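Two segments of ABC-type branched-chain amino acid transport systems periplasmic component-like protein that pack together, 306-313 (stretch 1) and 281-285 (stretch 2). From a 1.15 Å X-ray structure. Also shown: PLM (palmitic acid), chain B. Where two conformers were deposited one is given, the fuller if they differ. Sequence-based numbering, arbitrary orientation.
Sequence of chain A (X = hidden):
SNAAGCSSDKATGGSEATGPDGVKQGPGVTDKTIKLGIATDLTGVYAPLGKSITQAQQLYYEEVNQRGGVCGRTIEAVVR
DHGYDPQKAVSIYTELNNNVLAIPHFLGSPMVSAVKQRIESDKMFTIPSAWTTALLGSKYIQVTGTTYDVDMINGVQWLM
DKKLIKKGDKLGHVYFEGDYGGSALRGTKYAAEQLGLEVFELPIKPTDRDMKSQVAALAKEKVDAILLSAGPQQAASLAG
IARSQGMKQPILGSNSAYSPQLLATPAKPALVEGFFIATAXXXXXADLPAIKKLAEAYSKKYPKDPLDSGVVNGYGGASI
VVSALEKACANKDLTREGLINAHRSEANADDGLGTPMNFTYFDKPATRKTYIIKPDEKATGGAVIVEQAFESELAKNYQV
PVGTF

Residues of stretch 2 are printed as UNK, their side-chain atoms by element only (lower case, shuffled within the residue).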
# COMPACT_ATOMS: atom_id res chain seq x y z
N PRO A 306 11.80 -11.86 7.10
CA PRO A 306 10.72 -12.66 6.55
C PRO A 306 10.09 -12.06 5.29
O PRO A 306 9.97 -10.87 5.17
CB PRO A 306 9.71 -12.69 7.71
CG PRO A 306 10.54 -12.55 8.93
CD PRO A 306 11.61 -11.58 8.54
N LEU A 307 9.74 -12.91 4.36
CA LEU A 307 8.95 -12.49 3.22
C LEU A 307 7.60 -11.98 3.70
O LEU A 307 7.05 -12.49 4.67
CB LEU A 307 8.75 -13.63 2.24
CG LEU A 307 10.01 -14.12 1.53
CD1 LEU A 307 9.69 -15.40 0.82
CD2 LEU A 307 10.53 -13.10 0.54
N ASP A 308 7.02 -10.97 3.03
CA ASP A 308 5.73 -10.42 3.36
C ASP A 308 5.19 -9.69 2.16
O ASP A 308 5.86 -9.59 1.13
CB ASP A 308 5.81 -9.56 4.63
CG ASP A 308 6.63 -8.31 4.49
OD1 ASP A 308 6.67 -7.72 3.39
OD2 ASP A 308 7.20 -7.87 5.52
N SER A 309 3.99 -9.15 2.29
CA SER A 309 3.33 -8.54 1.14
C SER A 309 3.96 -7.18 0.82
O SER A 309 3.83 -6.69 -0.30
CB SER A 309 1.84 -8.48 1.40
OG SER A 309 1.30 -9.79 1.43
N GLY A 310 4.71 -6.58 1.76
CA GLY A 310 5.48 -5.40 1.47
C GLY A 310 6.61 -5.64 0.49
O GLY A 310 6.99 -4.76 -0.28
N VAL A 311 7.18 -6.85 0.49
CA VAL A 311 8.19 -7.20 -0.50
C VAL A 311 7.61 -7.04 -1.92
O VAL A 311 8.25 -6.50 -2.81
CB VAL A 311 8.77 -8.62 -0.24
CG1 VAL A 311 9.75 -9.02 -1.35
CG2 VAL A 311 9.46 -8.68 1.12
N VAL A 312 6.43 -7.61 -2.12
CA VAL A 312 5.76 -7.50 -3.41
C VAL A 312 5.53 -6.03 -3.79
O VAL A 312 5.83 -5.60 -4.88
CB VAL A 312 4.40 -8.27 -3.42
CG1 VAL A 312 3.82 -8.26 -4.82
CG2 VAL A 312 4.59 -9.70 -2.97
N ASN A 313 5.03 -5.26 -2.83
CA ASN A 313 4.75 -3.86 -3.05
C ASN A 313 5.98 -3.06 -3.42
O ASN A 313 5.96 -2.25 -4.35
CB ASN A 313 4.09 -3.27 -1.79
CG ASN A 313 3.73 -1.81 -1.95
OD1 ASN A 313 2.97 -1.41 -2.87
ND2 ASN A 313 4.21 -1.03 -1.08
N UNK A 281 -3.07 -6.23 -3.56
CA UNK A 281 -1.80 -6.91 -3.79
C UNK A 281 -1.85 -8.40 -3.52
O UNK A 281 -2.45 -8.86 -2.56
N UNK A 282 -1.20 -9.15 -4.40
CA UNK A 282 -1.10 -10.57 -4.21
C UNK A 282 -0.08 -10.87 -3.08
O UNK A 282 0.92 -10.16 -2.96
c UNK A 282 -0.63 -11.24 -5.47
N UNK A 283 -0.37 -11.89 -2.28
CA UNK A 283 0.62 -12.31 -1.31
C UNK A 283 1.75 -13.15 -1.98
O UNK A 283 1.63 -13.58 -3.12
c UNK A 283 -1.23 -13.78 -1.21
c UNK A 283 -1.54 -12.75 -2.26
c UNK A 283 -0.21 -13.14 -0.35
N UNK A 284 2.82 -13.42 -1.22
CA UNK A 284 4.01 -14.16 -1.72
C UNK A 284 3.74 -15.61 -2.01
O UNK A 284 4.59 -16.29 -2.57
c UNK A 284 5.52 -12.45 -0.71
c UNK A 284 7.13 -12.86 -3.14
c UNK A 284 5.16 -13.93 -0.76
se UNK A 284 7.28 -12.04 -1.39
N UNK A 285 2.60 -16.13 -1.61
CA UNK A 285 2.16 -17.49 -1.88
C UNK A 285 1.38 -17.65 -3.17
O UNK A 285 1.03 -18.75 -3.55
o UNK A 285 0.18 -17.14 -0.60
c UNK A 285 1.33 -17.97 -0.72
C1 PLM B . -1.54 4.58 5.30
O1 PLM B . -2.10 4.66 4.17
O2 PLM B . -1.16 5.56 5.97
C2 PLM B . -1.14 3.21 5.79
C3 PLM B . 0.23 2.84 5.07
C4 PLM B . 0.65 1.40 5.30
C5 PLM B . 1.96 1.08 4.68
C6 PLM B . 2.46 -0.38 4.75
C7 PLM B . 2.02 -1.15 3.51
C8 PLM B . 2.28 -2.63 3.54
C9 PLM B . 2.13 -3.34 2.20
CA PLM B . 0.71 -3.89 1.91
CB PLM B . 0.66 -4.31 0.38
CC PLM B . -0.55 -3.64 -0.35
CD PLM B . -0.39 -3.54 -1.85
CE PLM B . -1.52 -2.87 -2.61
CF PLM B . -1.01 -2.27 -3.93
CG PLM B . -0.95 -3.24 -5.09
O HOH W 1 1.15 -7.50 -1.88
O HOH W 2 2.69 -12.22 1.47

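Position 281 has backbone atoms and nothing more: no side-chain atom follows its CA, and it makes no contact with stretch 1. The residue is glycine, Gly-281. Its backbone N lies 3.8 Å from CE of the palmitic acid, and a CB built with ideal geometry would come to 3.0 Å from the ligand's CD, a clash. Glycine lets the acyl chain pass close to the backbone.

Position 282 carries a single carbon beyond CA, with no branch and no ring. That carbon, the CB, comes no nearer to stretch 1 than 5.4 Å, from Val-312 CG1, so the side chain makes no close contact. One carbon alone means alanine, Ala-282. Its O approaches Val-312 CG2 at 3.7 Å, and it also accepts a hydrogen bond from water 1 at 2.9 Å. The same water donates to Ser-309 O, at 3.2 Å, so two carbonyls are joined through a shared donor. The methyl adds apolar surface to a buried position, while the carbonyl makes the contact with stretch 1.

Position 283 has three side-chain carbons, and they close a ring onto the backbone N, a pattern unique to proline. The CA-to-CB bond points away from stretch 1 overall, yet CB still lies 4.1 Å from Ser-309 OG, and CA is nearer, 3.8 Å from that same OG. This is Pro-283. Its ring nitrogen has no hydrogen to donate, so in this buried setting it leaves no N-H in need of a partner, and its phi of -78° is one that the ring permits.

Position 284 holds three carbons and one selenium in an unbranched chain, whose CA-to-CB bond points toward stretch 1. The selenium lies between two carbons and approaches Leu-307 CD2 and Val-311 CG1, while a carbon of the chain reaches Val-312. This is selenomethionine, Met-284. Its SE is 3.9 Å from Leu-307 CD2 and likewise 3.9 Å from Val-311 CG1; its CG lies 3.7 Å from Val-312 CG2 and 3.4 Å from Asp-308 O. A long, flexible, apolar chain can follow the uneven surface offered by these residues, here with chi1 in m and chi2 between wells at -114°.

Position 285 has one carbon followed by one oxygen, the signature of serine. Ser-285 is out of reach of stretch 1: its OG is 7.7 Å from Ser-309 OG. A small polar side chain suits this partly exposed position, where its hydroxyl is hydrogen-bonded elsewhere in the structure.

The contact, burying 291 Å², therefore rests on apolar packing around Met-284, with no direct hydrogen bond between the stretches. Water supplies the polar links: besides water 1, water 2 accepts from Met-284 N at 2.9 Å and lies 2.8 Å from Ser-309 OG. Asp-308, whose CA-to-CB bond points away, caps the helix instead, its OD1 accepting from Val-311 N at 3.1 Å and, weakly, from Gly-310 N at 2.8 Å.

Stretch 2 281-285: GAPMS
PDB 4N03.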